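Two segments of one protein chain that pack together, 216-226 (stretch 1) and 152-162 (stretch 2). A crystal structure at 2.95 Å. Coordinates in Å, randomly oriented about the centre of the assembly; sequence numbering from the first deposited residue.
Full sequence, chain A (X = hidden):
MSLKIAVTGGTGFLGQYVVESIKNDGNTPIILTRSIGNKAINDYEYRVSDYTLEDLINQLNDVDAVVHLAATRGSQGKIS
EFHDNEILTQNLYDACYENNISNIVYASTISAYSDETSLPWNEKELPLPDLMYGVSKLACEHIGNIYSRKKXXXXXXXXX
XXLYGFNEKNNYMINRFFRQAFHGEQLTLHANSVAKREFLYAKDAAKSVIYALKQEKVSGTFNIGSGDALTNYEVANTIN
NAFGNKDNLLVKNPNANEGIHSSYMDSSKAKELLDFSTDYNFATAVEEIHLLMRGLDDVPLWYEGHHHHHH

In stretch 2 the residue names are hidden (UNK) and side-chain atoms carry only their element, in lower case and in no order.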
# COMPACT_ATOMS: atom_id res chain seq x y z
N GLU A 216 -6.17 16.16 18.91
CA GLU A 216 -7.05 15.02 19.08
C GLU A 216 -8.14 14.88 18.03
O GLU A 216 -8.70 13.79 17.84
CB GLU A 216 -7.63 15.00 20.49
CG GLU A 216 -8.52 16.15 20.82
CD GLU A 216 -8.87 16.16 22.30
OE1 GLU A 216 -8.15 15.50 23.08
OE2 GLU A 216 -9.86 16.83 22.68
N LYS A 217 -8.46 15.96 17.34
CA LYS A 217 -9.48 15.90 16.29
C LYS A 217 -8.89 15.95 14.89
O LYS A 217 -9.62 15.85 13.90
CB LYS A 217 -10.51 17.01 16.48
CG LYS A 217 -11.74 16.61 17.27
CD LYS A 217 -11.44 16.43 18.75
CE LYS A 217 -12.72 16.21 19.54
NZ LYS A 217 -12.56 16.55 20.99
N VAL A 218 -7.57 16.12 14.81
CA VAL A 218 -6.86 16.09 13.53
C VAL A 218 -6.81 14.66 12.98
O VAL A 218 -6.63 13.69 13.74
CB VAL A 218 -5.42 16.67 13.65
CG1 VAL A 218 -4.54 16.19 12.51
CG2 VAL A 218 -5.45 18.17 13.66
N SER A 219 -7.00 14.52 11.68
CA SER A 219 -6.81 13.24 11.03
C SER A 219 -6.15 13.50 9.69
O SER A 219 -6.62 14.34 8.92
CB SER A 219 -8.14 12.49 10.86
OG SER A 219 -8.93 13.00 9.80
N GLY A 220 -5.06 12.78 9.44
CA GLY A 220 -4.31 12.89 8.20
C GLY A 220 -2.99 12.10 8.15
O GLY A 220 -2.78 11.14 8.90
N THR A 221 -2.10 12.51 7.27
CA THR A 221 -0.81 11.84 7.14
C THR A 221 0.41 12.78 7.13
O THR A 221 0.49 13.73 6.34
CB THR A 221 -0.84 10.91 5.94
OG1 THR A 221 -1.88 9.95 6.17
CG2 THR A 221 0.48 10.18 5.78
N PHE A 222 1.36 12.51 8.02
CA PHE A 222 2.50 13.39 8.20
C PHE A 222 3.86 12.67 8.11
O PHE A 222 4.03 11.59 8.67
CB PHE A 222 2.39 14.09 9.54
CG PHE A 222 1.02 14.64 9.83
CD1 PHE A 222 0.07 13.87 10.47
CD2 PHE A 222 0.70 15.95 9.50
CE1 PHE A 222 -1.17 14.38 10.74
CE2 PHE A 222 -0.55 16.46 9.77
CZ PHE A 222 -1.47 15.68 10.39
N ASN A 223 4.83 13.27 7.41
CA ASN A 223 6.20 12.80 7.45
C ASN A 223 6.80 13.23 8.77
O ASN A 223 6.73 14.41 9.12
CB ASN A 223 7.05 13.41 6.33
CG ASN A 223 6.60 12.98 4.95
OD1 ASN A 223 6.95 13.62 3.96
ND2 ASN A 223 5.84 11.91 4.88
N ILE A 224 7.38 12.31 9.52
CA ILE A 224 8.15 12.70 10.70
C ILE A 224 9.63 12.41 10.49
O ILE A 224 10.15 11.38 10.91
CB ILE A 224 7.66 12.01 12.00
CG1 ILE A 224 6.14 12.14 12.17
CG2 ILE A 224 8.39 12.60 13.19
CD1 ILE A 224 5.65 13.55 12.48
N GLY A 225 10.31 13.34 9.82
CA GLY A 225 11.75 13.27 9.61
C GLY A 225 12.52 14.13 10.60
O GLY A 225 11.94 14.88 11.37
N SER A 226 13.84 14.03 10.55
CA SER A 226 14.70 14.72 11.52
C SER A 226 15.38 15.96 10.96
O SER A 226 15.59 16.94 11.70
CB SER A 226 15.77 13.76 12.04
OG SER A 226 16.45 13.15 10.96
N UNK A 152 -15.75 8.81 11.70
CA UNK A 152 -15.40 9.96 12.50
C UNK A 152 -14.32 9.60 13.50
O UNK A 152 -14.22 10.17 14.58
N UNK A 153 -13.50 8.62 13.14
CA UNK A 153 -12.34 8.29 13.95
C UNK A 153 -11.26 9.30 13.59
O UNK A 153 -11.27 9.84 12.48
c UNK A 153 -13.14 5.92 15.59
c UNK A 153 -11.91 6.86 13.65
c UNK A 153 -11.78 6.02 14.92
c UNK A 153 -11.19 4.66 14.62
N UNK A 154 -10.33 9.59 14.49
CA UNK A 154 -9.36 10.65 14.19
C UNK A 154 -7.92 10.16 14.09
O UNK A 154 -7.08 10.47 14.94
s UNK A 154 -11.03 12.73 15.05
c UNK A 154 -9.47 11.80 15.18
N UNK A 155 -7.63 9.41 13.03
CA UNK A 155 -6.36 8.73 12.89
C UNK A 155 -5.29 9.57 12.18
O UNK A 155 -5.45 9.98 11.03
c UNK A 155 -6.53 7.37 12.17
c UNK A 155 -5.18 6.77 11.84
c UNK A 155 -7.34 6.39 13.04
c UNK A 155 -7.94 5.24 12.25
N UNK A 156 -4.18 9.79 12.88
CA UNK A 156 -3.02 10.48 12.34
C UNK A 156 -1.90 9.50 12.01
O UNK A 156 -1.24 8.98 12.91
c UNK A 156 -3.35 13.42 14.77
c UNK A 156 -2.52 11.51 13.35
n UNK A 156 -4.67 12.70 16.72
c UNK A 156 -3.34 12.79 13.38
c UNK A 156 -3.54 12.34 15.82
N UNK A 157 -1.69 9.25 10.71
CA UNK A 157 -0.61 8.40 10.22
C UNK A 157 0.73 9.13 10.20
O UNK A 157 0.87 10.18 9.57
c UNK A 157 -0.93 7.93 8.81
o UNK A 157 -2.98 7.18 7.85
n UNK A 157 -2.30 6.18 9.73
c UNK A 157 -2.16 7.06 8.76
N UNK A 158 1.72 8.57 10.89
CA UNK A 158 3.04 9.18 10.98
C UNK A 158 4.06 8.39 10.18
O UNK A 158 4.50 7.33 10.61
c UNK A 158 2.40 11.38 12.96
c UNK A 158 3.25 9.95 14.81
c UNK A 158 3.49 9.22 12.44
c UNK A 158 2.62 9.96 13.44
N UNK A 159 4.46 8.90 9.02
CA UNK A 159 5.52 8.25 8.25
C UNK A 159 6.92 8.55 8.81
O UNK A 159 7.60 9.46 8.35
c UNK A 159 4.01 8.60 4.72
n UNK A 159 2.89 7.94 4.06
n UNK A 159 1.26 7.74 2.44
n UNK A 159 2.65 9.57 2.44
c UNK A 159 2.27 8.42 2.98
c UNK A 159 5.43 8.62 6.77
c UNK A 159 4.17 8.12 6.13
N UNK A 160 7.35 7.76 9.80
CA UNK A 160 8.67 7.90 10.42
C UNK A 160 9.82 7.68 9.46
O UNK A 160 9.76 6.81 8.60
c UNK A 160 7.91 7.17 12.73
c UNK A 160 6.98 6.23 13.12
c UNK A 160 8.83 6.91 11.58
c UNK A 160 6.14 6.47 14.16
c UNK A 160 7.99 8.36 13.43
c UNK A 160 6.22 7.67 14.84
c UNK A 160 7.15 8.61 14.47
N UNK A 161 10.87 8.49 9.61
CA UNK A 161 12.12 8.26 8.90
C UNK A 161 12.81 7.09 9.59
O UNK A 161 12.23 6.47 10.47
c UNK A 161 13.01 9.51 8.94
N UNK A 162 14.02 6.76 9.19
CA UNK A 162 14.67 5.58 9.73
C UNK A 162 14.98 5.75 11.21
O UNK A 162 15.72 6.63 11.60
c UNK A 162 15.93 5.24 8.92
n UNK A 162 15.40 5.28 5.29
c UNK A 162 14.86 4.13 5.64
n UNK A 162 14.99 3.99 6.95
c UNK A 162 15.65 5.08 7.46
c UNK A 162 15.91 5.90 6.41

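Position 152 has backbone atoms and no side-chain atoms, and its phi of 52° is a value that by itself favours glycine; it touches nothing on stretch 1. It is Gly152. Position 153 carries four carbons forked at the second, the leucine pattern, and its CA-to-CB bond points away from stretch 1: Leu153.

At position 154 one carbon is followed by one sulfur, which defines cysteine. The CB of Cys154 points toward stretch 1 and lies 3.4 Å from Glu216 O, while its SG is 3.6 Å from Lys217 O. Position 155 has four carbons forked at the first, one arm two carbons long, hence Ile155. Its CA-to-CB bond points away from stretch 1, but its backbone O accepts a hydrogen bond from Gly220 N (3.2 Å).

Position 156 shows four carbons in a row ending in nitrogen, so it is Lys156. Its CG is 3.7 Å from Val218 CG1 and 3.8 Å from Phe222 CE1, near the plane of that ring at its edge, and its NZ is 4.1 Å from Glu216 CA. Position 157 has two carbons, the second bearing two further atoms, one oxygen and one nitrogen: Asn157. Its OD1 lies 3.4 Å from Thr221 OG1.

Position 158 again has four carbons forked at the second, identifying Leu158. Its CD2 sits 3.9 Å from Ile224 CG1 and 4.2 Å from Phe222 CD1, an apolar cluster. Position 159 has three carbons, a nitrogen, then a carbon carrying two more nitrogens, which is the guanidinium of Arg159. Thr221 CG2 lies over one face of this group, 3.7 Å from NE; the guanidinium nitrogens are hydrogen-bonded elsewhere in the structure.

Position 160 has one carbon and a six-carbon ring without oxygen, so Phe160; its CD1 is 3.9 Å from Ile224 CB. Position 161 has a single carbon, Ala161, whose CB points toward stretch 1 and lies 4.0 Å from Gly225 CA. Position 162 has one carbon and a five-membered ring of three carbons and two nitrogens, His162, out of contact.

The contact is a parallel pairing of strands 220-224 and 154-160, whose directions differ by 25°. Six backbone hydrogen bonds hold the register, alternating in direction; among them Phe222 N donates to Asn157 O (2.8 Å, 172°) and Arg159 N to Phe222 O (2.7 Å, 146°). Alternation along the strands puts Phe222, Ile224, Lys156, Leu158 and Phe160 on one face, where carbon contacts dominate, and Thr221, Asn223, Asn157 and Arg159 on the other. Together the stretches bury 805 Å².

Stretch 2, residues 152-162: GLCIKNLRFAH
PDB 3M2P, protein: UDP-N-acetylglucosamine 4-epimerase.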